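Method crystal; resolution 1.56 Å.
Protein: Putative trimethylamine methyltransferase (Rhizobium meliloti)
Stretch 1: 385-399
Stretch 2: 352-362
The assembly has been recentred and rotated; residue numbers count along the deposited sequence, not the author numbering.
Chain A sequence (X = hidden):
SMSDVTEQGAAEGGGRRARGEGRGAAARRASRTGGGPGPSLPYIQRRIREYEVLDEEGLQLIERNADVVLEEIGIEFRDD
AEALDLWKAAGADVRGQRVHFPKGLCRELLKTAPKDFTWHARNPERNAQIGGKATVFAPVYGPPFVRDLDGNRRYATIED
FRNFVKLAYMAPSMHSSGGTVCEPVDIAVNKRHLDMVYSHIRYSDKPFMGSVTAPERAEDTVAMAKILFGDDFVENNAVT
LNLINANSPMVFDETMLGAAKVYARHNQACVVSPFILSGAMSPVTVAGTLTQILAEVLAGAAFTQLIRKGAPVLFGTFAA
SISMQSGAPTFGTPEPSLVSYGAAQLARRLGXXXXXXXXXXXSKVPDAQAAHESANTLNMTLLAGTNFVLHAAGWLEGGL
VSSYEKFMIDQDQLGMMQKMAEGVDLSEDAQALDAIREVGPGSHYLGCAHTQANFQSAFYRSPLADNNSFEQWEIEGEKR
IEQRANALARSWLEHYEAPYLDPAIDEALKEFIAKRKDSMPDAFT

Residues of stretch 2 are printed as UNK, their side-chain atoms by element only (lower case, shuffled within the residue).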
# COMPACT_ATOMS: atom_id res chain seq x y z
N GLY A 385 11.91 -1.94 -4.28
CA GLY A 385 13.25 -2.44 -3.96
C GLY A 385 14.15 -1.34 -3.41
O GLY A 385 15.32 -1.26 -3.77
N THR A 386 13.62 -0.49 -2.56
CA THR A 386 14.41 0.64 -2.06
C THR A 386 15.49 0.10 -1.12
O THR A 386 15.21 -0.66 -0.20
CB THR A 386 13.50 1.68 -1.37
OG1 THR A 386 12.47 2.07 -2.27
CG2 THR A 386 14.25 2.92 -0.94
N ASN A 387 16.73 0.58 -1.26
CA ASN A 387 17.83 0.11 -0.43
C ASN A 387 17.94 0.85 0.89
O ASN A 387 18.25 0.25 1.90
CB ASN A 387 19.16 0.24 -1.19
CG ASN A 387 19.23 -0.64 -2.42
OD1 ASN A 387 19.42 -0.14 -3.52
ND2 ASN A 387 19.07 -1.93 -2.24
N PHE A 388 17.70 2.16 0.90
CA PHE A 388 17.84 2.96 2.10
C PHE A 388 16.61 3.82 2.22
O PHE A 388 16.28 4.55 1.29
CB PHE A 388 19.11 3.80 2.06
CG PHE A 388 19.23 4.72 3.21
CD1 PHE A 388 19.23 4.22 4.50
CD2 PHE A 388 19.35 6.11 3.03
CE1 PHE A 388 19.33 5.06 5.58
CE2 PHE A 388 19.42 6.96 4.13
CZ PHE A 388 19.41 6.43 5.40
N VAL A 389 15.91 3.67 3.33
CA VAL A 389 14.68 4.37 3.53
C VAL A 389 14.83 5.35 4.68
O VAL A 389 14.65 5.02 5.88
CB VAL A 389 13.53 3.37 3.83
CG1 VAL A 389 12.20 4.11 3.85
CG2 VAL A 389 13.48 2.23 2.83
N LEU A 390 15.10 6.59 4.31
CA LEU A 390 14.98 7.69 5.25
C LEU A 390 13.51 7.94 5.53
O LEU A 390 12.65 7.69 4.68
CB LEU A 390 15.63 8.93 4.65
CG LEU A 390 15.99 10.05 5.64
CD1 LEU A 390 16.90 9.54 6.73
CD2 LEU A 390 16.59 11.20 4.82
N HIS A 391 13.18 8.40 6.73
CA HIS A 391 11.80 8.74 7.09
C HIS A 391 10.89 7.51 7.14
O HIS A 391 9.69 7.58 6.86
CB HIS A 391 11.13 9.78 6.21
CG HIS A 391 12.01 10.92 5.79
ND1 HIS A 391 12.52 11.85 6.66
CD2 HIS A 391 12.37 11.33 4.56
CE1 HIS A 391 13.19 12.76 6.00
NE2 HIS A 391 13.11 12.48 4.72
N ALA A 392 11.45 6.36 7.49
CA ALA A 392 10.61 5.16 7.57
C ALA A 392 9.59 5.18 8.68
O ALA A 392 8.57 4.50 8.59
CB ALA A 392 11.51 3.93 7.69
N ALA A 393 9.83 5.96 9.73
CA ALA A 393 8.89 6.13 10.85
C ALA A 393 9.01 7.45 11.50
O ALA A 393 10.15 7.95 11.72
CB ALA A 393 9.04 5.05 11.89
N GLY A 394 7.89 8.01 11.89
CA GLY A 394 7.86 9.22 12.70
C GLY A 394 7.47 10.53 12.04
O GLY A 394 7.16 11.51 12.76
N TRP A 395 7.53 10.62 10.71
CA TRP A 395 7.19 11.86 10.00
C TRP A 395 5.71 12.19 10.06
O TRP A 395 4.85 11.35 9.74
CB TRP A 395 7.60 11.66 8.54
CG TRP A 395 7.22 12.65 7.51
CD1 TRP A 395 5.97 12.99 7.08
CD2 TRP A 395 8.13 13.36 6.66
NE1 TRP A 395 6.05 13.84 5.98
CE2 TRP A 395 7.37 14.09 5.72
CE3 TRP A 395 9.54 13.48 6.62
CZ2 TRP A 395 7.95 14.90 4.77
CZ3 TRP A 395 10.08 14.27 5.67
CH2 TRP A 395 9.30 14.99 4.78
N LEU A 396 5.42 13.45 10.36
CA LEU A 396 4.09 13.97 10.31
C LEU A 396 4.17 15.40 9.79
O LEU A 396 5.23 16.05 9.79
CB LEU A 396 3.50 13.90 11.76
CG LEU A 396 2.00 13.98 11.94
CD1 LEU A 396 1.27 12.87 11.21
CD2 LEU A 396 1.69 13.88 13.43
N GLU A 397 3.04 15.92 9.34
CA GLU A 397 2.87 17.31 9.02
C GLU A 397 3.88 17.74 7.97
O GLU A 397 4.52 18.78 8.06
CB GLU A 397 2.92 18.18 10.31
CG GLU A 397 2.27 19.51 10.13
CD GLU A 397 2.50 20.43 11.30
OE1 GLU A 397 2.07 20.11 12.44
OE2 GLU A 397 3.17 21.46 11.11
N GLY A 398 4.04 16.92 6.93
CA GLY A 398 4.84 17.31 5.81
C GLY A 398 6.31 17.47 6.11
O GLY A 398 7.04 18.14 5.34
N GLY A 399 6.78 16.85 7.19
CA GLY A 399 8.18 16.93 7.54
C GLY A 399 8.49 17.93 8.63
O GLY A 399 9.64 18.05 9.02
N UNK A 352 23.71 2.26 -8.72
CA UNK A 352 23.85 2.84 -7.39
C UNK A 352 22.74 2.36 -6.48
O UNK A 352 21.58 2.23 -6.91
c UNK A 352 24.61 6.58 -8.27
c UNK A 352 26.21 4.67 -7.96
c UNK A 352 23.77 4.38 -7.44
c UNK A 352 24.82 5.07 -8.32
N UNK A 353 23.07 2.11 -5.20
CA UNK A 353 21.98 1.88 -4.25
C UNK A 353 20.99 3.05 -4.21
O UNK A 353 21.37 4.19 -4.44
c UNK A 353 24.10 1.46 -3.24
c UNK A 353 24.38 2.19 -4.53
c UNK A 353 22.70 1.72 -2.90
N UNK A 354 19.72 2.75 -3.94
CA UNK A 354 18.61 3.67 -4.14
C UNK A 354 17.96 4.01 -2.79
O UNK A 354 17.72 3.14 -1.97
c UNK A 354 15.39 5.81 -6.21
c UNK A 354 16.40 3.80 -5.37
c UNK A 354 17.60 2.98 -5.09
c UNK A 354 14.03 4.08 -5.26
c UNK A 354 15.15 3.32 -5.03
c UNK A 354 14.14 5.32 -5.88
c UNK A 354 16.51 5.03 -5.96
N UNK A 355 17.63 5.30 -2.63
CA UNK A 355 16.89 5.81 -1.48
C UNK A 355 15.70 6.60 -1.99
O UNK A 355 15.81 7.39 -2.91
c UNK A 355 17.04 7.59 0.43
n UNK A 355 16.37 11.77 0.56
c UNK A 355 17.77 6.77 -0.64
c UNK A 355 16.68 8.97 -0.06
n UNK A 355 14.36 11.30 1.53
c UNK A 355 15.45 10.88 0.91
n UNK A 355 15.60 9.58 0.70
N UNK A 356 14.53 6.33 -1.42
CA UNK A 356 13.30 7.08 -1.68
C UNK A 356 12.28 6.67 -0.61
O UNK A 356 12.53 5.85 0.24
c UNK A 356 12.67 6.85 -3.10
o UNK A 356 11.76 7.93 -3.40
c UNK A 356 11.92 5.54 -3.19
N UNK A 357 11.13 7.31 -0.66
CA UNK A 357 9.97 6.84 0.10
C UNK A 357 10.02 7.01 1.58
O UNK A 357 10.59 7.99 2.11
N UNK A 358 9.49 6.02 2.26
CA UNK A 358 9.28 6.12 3.70
C UNK A 358 7.80 6.23 4.05
O UNK A 358 6.94 5.93 3.24
N UNK A 359 7.52 6.48 5.32
CA UNK A 359 6.15 6.62 5.83
C UNK A 359 5.78 8.10 5.84
O UNK A 359 5.75 8.78 6.89
c UNK A 359 6.05 5.97 7.22
o UNK A 359 6.30 4.56 7.14
N UNK A 360 5.57 8.65 4.64
CA UNK A 360 5.39 10.10 4.47
C UNK A 360 3.95 10.52 4.41
O UNK A 360 3.12 9.79 3.84
c UNK A 360 6.05 10.51 3.11
c UNK A 360 8.38 10.75 4.08
c UNK A 360 7.55 10.19 2.94
c UNK A 360 8.04 10.65 1.58
N UNK A 361 3.64 11.69 4.92
CA UNK A 361 2.30 12.24 4.93
C UNK A 361 2.27 13.73 5.21
O UNK A 361 3.28 14.34 5.67
s UNK A 361 1.99 11.78 7.69
c UNK A 361 1.45 11.51 5.96
N UNK A 362 1.13 14.33 4.95
CA UNK A 362 0.90 15.74 5.16
C UNK A 362 -0.09 16.04 6.27
O UNK A 362 -0.32 17.20 6.61
O HOH W 1 13.71 7.67 2.03
O HOH W 2 7.83 8.41 8.82

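Position 352 carries four side-chain carbons, forked at the second. They stay clear of stretch 1. The fork after a CH2 gives leucine, L352.

Position 353 has three carbons that close a ring onto its own backbone N. Its CA lies 3.3 Å from N387 OD1. The ring identifies proline, P353.

Position 354 has one carbon followed by a ring of six carbons, with no oxygen. The ring lies near T386. This is phenylalanine, F354. F354 CE2 lies 3.9 Å from T386 OG1. Its backbone does the bonding: F354 N donates to N387 OD1 (2.9 Å), and F354 O accepts from N387 N (2.8 Å) and F388 N (3.0 Å).

Position 355 has three carbons, a nitrogen, then a carbon bearing two more nitrogens. The chain packs by the F388 ring, and its end lies against L390. That guanidinium means arginine, R355. R355 CG packs 3.8 Å from F388 CD2, and L390 CD2 sits over one face of the guanidinium, 4.0 Å from R355 NH2. R355 NE donates to the O of water 1 (3.0 Å); the O of water 1 also lies 2.9 Å from L390 O, within hydrogen-bonding reach.

Position 356 has one carbon carrying an oxygen and a carbon. The carbon branch reaches toward T386. The residue is threonine, T356; T356 CG2 is 3.6 Å from T386 OG1, and its hydroxyl is bonded elsewhere in the structure.

Position 357 has no side-chain atoms. Its backbone C lies 4.3 Å from V389 CG1. It is glycine, G357. Its positive phi favours glycine.

Position 358 is also bare, and its CA lies 3.5 Å from V389 CG1. It is glycine, G358. A CB here would clash with H391 O at 2.6 Å and L390 O at 2.7 Å.

Position 359 has one carbon and one oxygen. The oxygen lies 2.7 Å from A392 O. This is serine, S359: OG donates to A392 O, while S359 N donates to H391 O (2.9 Å).

Position 360 has four carbons, forked at the second. One terminal carbon lies over the W395 ring. This is leucine, L360; CD2 is 3.8 Å from the centroid of the six-membered ring of W395.

Position 361 has one carbon and one sulfur. The sulfur is 3.8 Å from L396 CD1. It is cysteine, C361. C361 O accepts from W395 NE1 (2.8 Å) and G398 N (3.0 Å).

Position 362 has no side chain. Its CA is 3.8 Å from G398 N. It is glycine, G362.

The contact combines backbone bonding with side-chain packing. F354 O and C361 O each take two hydrogen bonds. Bare G358 permits close backbone approach. S359 binds H391 O through its N and A392 O through its OG. Water 2 lies within hydrogen-bonding reach of S359 O, H391 O and W395 N.

Stretch 2 352-362: LPFRTGGSLCG
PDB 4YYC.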